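Local coordinates for protein putative NAD dependent dehydrogenase (Micromonospora echinospora, PDB 6NOR) that binds NAD and probably acts as an NAD-dependent oxidoreductase in the biosynthesis of the antibiotic gentamicin, at residues A92-A95 with A96-E99. Numbering follows the deposited sequence.
Sequences ATPA and ATHE. With NAD (nicotinamide-adenine-dinucleotide), chain G.
Two threonine hydroxyls, Thr93 OG1 and Thr97 OG1, lie only 2.4 Å apart; Thr93 would be the donor, since Thr97 spends its own proton on Pro94 O, but so short a distance is doubtful at 2.40 Å resolution. They belong to the turn that leads from strand 86-91 into helix 98-107 in the NAD-binding Rossmann fold of this GFO/IDH/MocA-type enzyme. With its OG1 placed between backbone N and carbonyl carbon (chi1 67°), Thr97 in turn donates to Pro94 O at 2.7 Å, in the carbonyl plane and on a lone pair. Thr97 N reaches the same oxygen from above that plane, so one residue grips Pro94 O twice, a task suited to a short hydroxyl side chain. Proline suits its place through its rigid ring, whose CD rests 3.3 Å from C8A of the NAD adenine. His98 folds back over the turn: NE2 donates to Thr93 O at 2.8 Å, a bent bond (132°), while ND1 is hydrogen-bonded to the carbonyl oxygens of Pro117 and Leu118, so both ring nitrogens are engaged. A leucine in place of His98 has no ring nitrogens, and would probably leave Thr93 and the Pro117-Leu118 carbonyls without the bridge between them. Ala95 suits its place by its small methyl, turned away to pack against Pro117 and Trp183, while its CA makes a CH-pi contact over one imidazole face, 3.9 Å from the His98 ring centroid and 7° off the normal.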
ATOM      1  N   ALA A  92       5.116  13.485  34.387  1.00 17.89           N
ATOM      2  CA  ALA A  92       4.393  13.711  33.150  1.00 19.28           C
ATOM      3  C   ALA A  92       3.610  14.999  33.262  1.00 18.70           C
ATOM      4  O   ALA A  92       2.393  15.009  33.180  1.00 19.37           O
ATOM      5  CB  ALA A  92       3.455  12.523  32.844  1.00 19.84           C
ATOM      6  N   THR A  93       4.319  16.090  33.475  1.00 21.74           N
ATOM      7  CA  THR A  93       3.685  17.373  33.691  1.00 17.99           C
ATOM      8  C   THR A  93       4.053  18.253  32.507  1.00 17.99           C
ATOM      9  O   THR A  93       4.782  17.796  31.637  1.00 17.94           O
ATOM     10  CB  THR A  93       4.147  17.966  35.012  1.00 22.20           C
ATOM     11  OG1 THR A  93       5.569  18.142  34.977  1.00 26.30           O
ATOM     12  CG2 THR A  93       3.781  17.029  36.150  1.00 20.87           C
ATOM     13  N   PRO A  94       3.550  19.503  32.447  1.00 18.04           N
ATOM     14  CA  PRO A  94       3.991  20.361  31.341  1.00 18.04           C
ATOM     15  C   PRO A  94       5.502  20.514  31.291  1.00 24.28           C
ATOM     16  O   PRO A  94       6.182  20.405  32.334  1.00 18.05           O
ATOM     17  CB  PRO A  94       3.322  21.685  31.652  1.00 18.11           C
ATOM     18  CG  PRO A  94       2.085  21.299  32.343  1.00 18.12           C
ATOM     19  CD  PRO A  94       2.482  20.161  33.220  1.00 19.25           C
ATOM     20  N   ALA A  95       6.013  20.756  30.089  1.00 18.01           N
ATOM     21  CA  ALA A  95       7.454  20.701  29.829  1.00 17.99           C
ATOM     22  C   ALA A  95       8.289  21.551  30.790  1.00 19.34           C
ATOM     23  O   ALA A  95       9.293  21.085  31.296  1.00 25.14           O
ATOM     24  CB  ALA A  95       7.738  21.110  28.393  1.00 17.98           C
ATOM     25  N   ALA A  96       7.875  22.784  31.056  1.00 19.71           N
ATOM     26  CA  ALA A  96       8.697  23.679  31.885  1.00 21.70           C
ATOM     27  C   ALA A  96       8.745  23.285  33.363  1.00 21.47           C
ATOM     28  O   ALA A  96       9.619  23.739  34.091  1.00 23.23           O
ATOM     29  CB  ALA A  96       8.221  25.117  31.754  1.00 18.21           C
ATOM     30  N   THR A  97       7.832  22.422  33.803  1.00 18.16           N
ATOM     31  CA  THR A  97       7.844  21.974  35.185  1.00 18.19           C
ATOM     32  C   THR A  97       8.771  20.768  35.387  1.00 21.23           C
ATOM     33  O   THR A  97       9.079  20.413  36.511  1.00 27.97           O
ATOM     34  CB  THR A  97       6.419  21.618  35.676  1.00 25.39           C
ATOM     35  OG1 THR A  97       5.944  20.468  34.975  1.00 27.67           O
ATOM     36  CG2 THR A  97       5.452  22.781  35.449  1.00 18.25           C
ATOM     37  N   HIS A  98       9.235  20.146  34.308  1.00 22.09           N
ATOM     38  CA  HIS A  98      10.081  18.952  34.429  1.00 18.03           C
ATOM     39  C   HIS A  98      11.342  19.151  35.259  1.00 18.07           C
ATOM     40  O   HIS A  98      11.653  18.340  36.127  1.00 26.35           O
ATOM     41  CB  HIS A  98      10.504  18.444  33.041  1.00 17.96           C
ATOM     42  CG  HIS A  98       9.390  17.836  32.266  1.00 17.93           C
ATOM     43  ND1 HIS A  98       9.543  17.379  30.977  1.00 17.87           N
ATOM     44  CD2 HIS A  98       8.097  17.619  32.592  1.00 17.94           C
ATOM     45  CE1 HIS A  98       8.393  16.907  30.544  1.00 19.14           C
ATOM     46  NE2 HIS A  98       7.499  17.040  31.507  1.00 19.58           N
ATOM     47  N   GLU A  99      12.088  20.207  34.987  1.00 18.09           N
ATOM     48  CA  GLU A  99      13.350  20.399  35.701  1.00 26.10           C
ATOM     49  C   GLU A  99      13.184  20.601  37.229  1.00 20.91           C
ATOM     50  O   GLU A  99      13.862  19.933  37.985  1.00 23.16           O
ATOM     51  CB  GLU A  99      14.137  21.564  35.092  1.00 33.20           C
ATOM     52  CG  GLU A  99      15.625  21.563  35.447  1.00 41.16           C
ATOM     53  CD  GLU A  99      15.910  22.191  36.799  1.00 52.48           C
ATOM     54  OE1 GLU A  99      15.167  23.119  37.184  1.00 57.62           O
ATOM     55  OE2 GLU A  99      16.864  21.752  37.482  1.00 59.63           O
TER
HETATM   56  PA  NAD G 401      -1.776  17.034  30.018  1.00 22.83           P
HETATM   57  O1A NAD G 401      -2.152  18.530  29.890  1.00 25.09           O
HETATM   58  O2A NAD G 401      -2.807  16.114  29.481  1.00 19.78           O
HETATM   59  O5B NAD G 401      -1.546  16.690  31.531  1.00 20.72           O
HETATM   60  C5B NAD G 401      -0.701  17.528  32.299  1.00 20.65           C
HETATM   61  C4B NAD G 401      -1.049  17.230  33.781  1.00 23.14           C
HETATM   62  O4B NAD G 401      -0.149  17.723  34.582  1.00 26.85           O
HETATM   63  C3B NAD G 401      -2.343  17.929  34.130  1.00 26.04           C
HETATM   64  O3B NAD G 401      -3.147  17.035  34.774  1.00 28.71           O
HETATM   65  C2B NAD G 401      -1.911  19.077  35.084  1.00 23.04           C
HETATM   66  O2B NAD G 401      -3.009  19.339  36.031  1.00 24.52           O
HETATM   67  C1B NAD G 401      -0.926  18.554  35.693  1.00 22.62           C
HETATM   68  N9A NAD G 401       0.027  19.523  36.203  1.00 20.72           N
HETATM   69  C8A NAD G 401       0.391  20.724  35.713  1.00 18.23           C
HETATM   70  N7A NAD G 401       1.353  21.226  36.526  1.00 21.37           N
HETATM   71  C5A NAD G 401       1.575  20.346  37.504  1.00 18.28           C
HETATM   72  C6A NAD G 401       2.415  20.359  38.578  1.00 19.03           C
HETATM   73  N6A NAD G 401       3.304  21.350  38.929  1.00 18.45           N
HETATM   74  N1A NAD G 401       2.451  19.328  39.409  1.00 18.93           N
HETATM   75  C2A NAD G 401       1.633  18.264  39.214  1.00 18.29           C
HETATM   76  N3A NAD G 401       0.791  18.256  38.153  1.00 22.33           N
HETATM   77  C4A NAD G 401       0.764  19.286  37.299  1.00 19.76           C
HETATM   78  O3  NAD G 401      -0.427  16.842  29.277  1.00 34.85           O
HETATM   79  PN  NAD G 401       0.212  15.486  28.736  1.00 17.82           P
HETATM   80  O1N NAD G 401      -0.021  14.301  29.614  1.00 17.80           O
HETATM   81  O2N NAD G 401      -0.278  15.223  27.323  1.00 20.96           O
HETATM   82  O5D NAD G 401       1.764  15.752  28.685  1.00 19.87           O
HETATM   83  C5D NAD G 401       2.552  15.684  29.859  1.00 17.83           C
HETATM   84  C4D NAD G 401       4.009  15.362  29.470  1.00 17.80           C
HETATM   85  O4D NAD G 401       4.112  14.258  28.787  1.00 18.71           O
HETATM   86  C3D NAD G 401       4.575  16.472  28.534  1.00 21.73           C
HETATM   87  O3D NAD G 401       5.821  16.710  28.869  1.00 20.39           O
HETATM   88  C2D NAD G 401       4.442  15.866  27.120  1.00 19.41           C
HETATM   89  O2D NAD G 401       5.454  16.485  26.218  1.00 21.38           O
HETATM   90  C1D NAD G 401       4.663  14.596  27.312  1.00 19.37           C
HETATM   91  N1N NAD G 401       3.998  13.769  26.349  1.00 23.31           N
HETATM   92  C2N NAD G 401       4.674  12.663  25.847  1.00 22.28           C
HETATM   93  C3N NAD G 401       4.078  11.821  24.906  1.00 22.81           C
HETATM   94  C7N NAD G 401       4.903  10.633  24.385  1.00 26.56           C
HETATM   95  O7N NAD G 401       4.480   9.947  23.530  1.00 31.44           O
HETATM   96  N7N NAD G 401       6.196  10.393  24.926  1.00 26.81           N
HETATM   97  C4N NAD G 401       2.807  12.063  24.437  1.00 18.04           C
HETATM   98  C5N NAD G 401       2.117  13.165  24.943  1.00 22.35           C
HETATM   99  C6N NAD G 401       2.723  14.021  25.902  1.00 24.26           C
HETATM  100  O   HOH W   1      11.959  21.631  32.285  1.00 20.53           O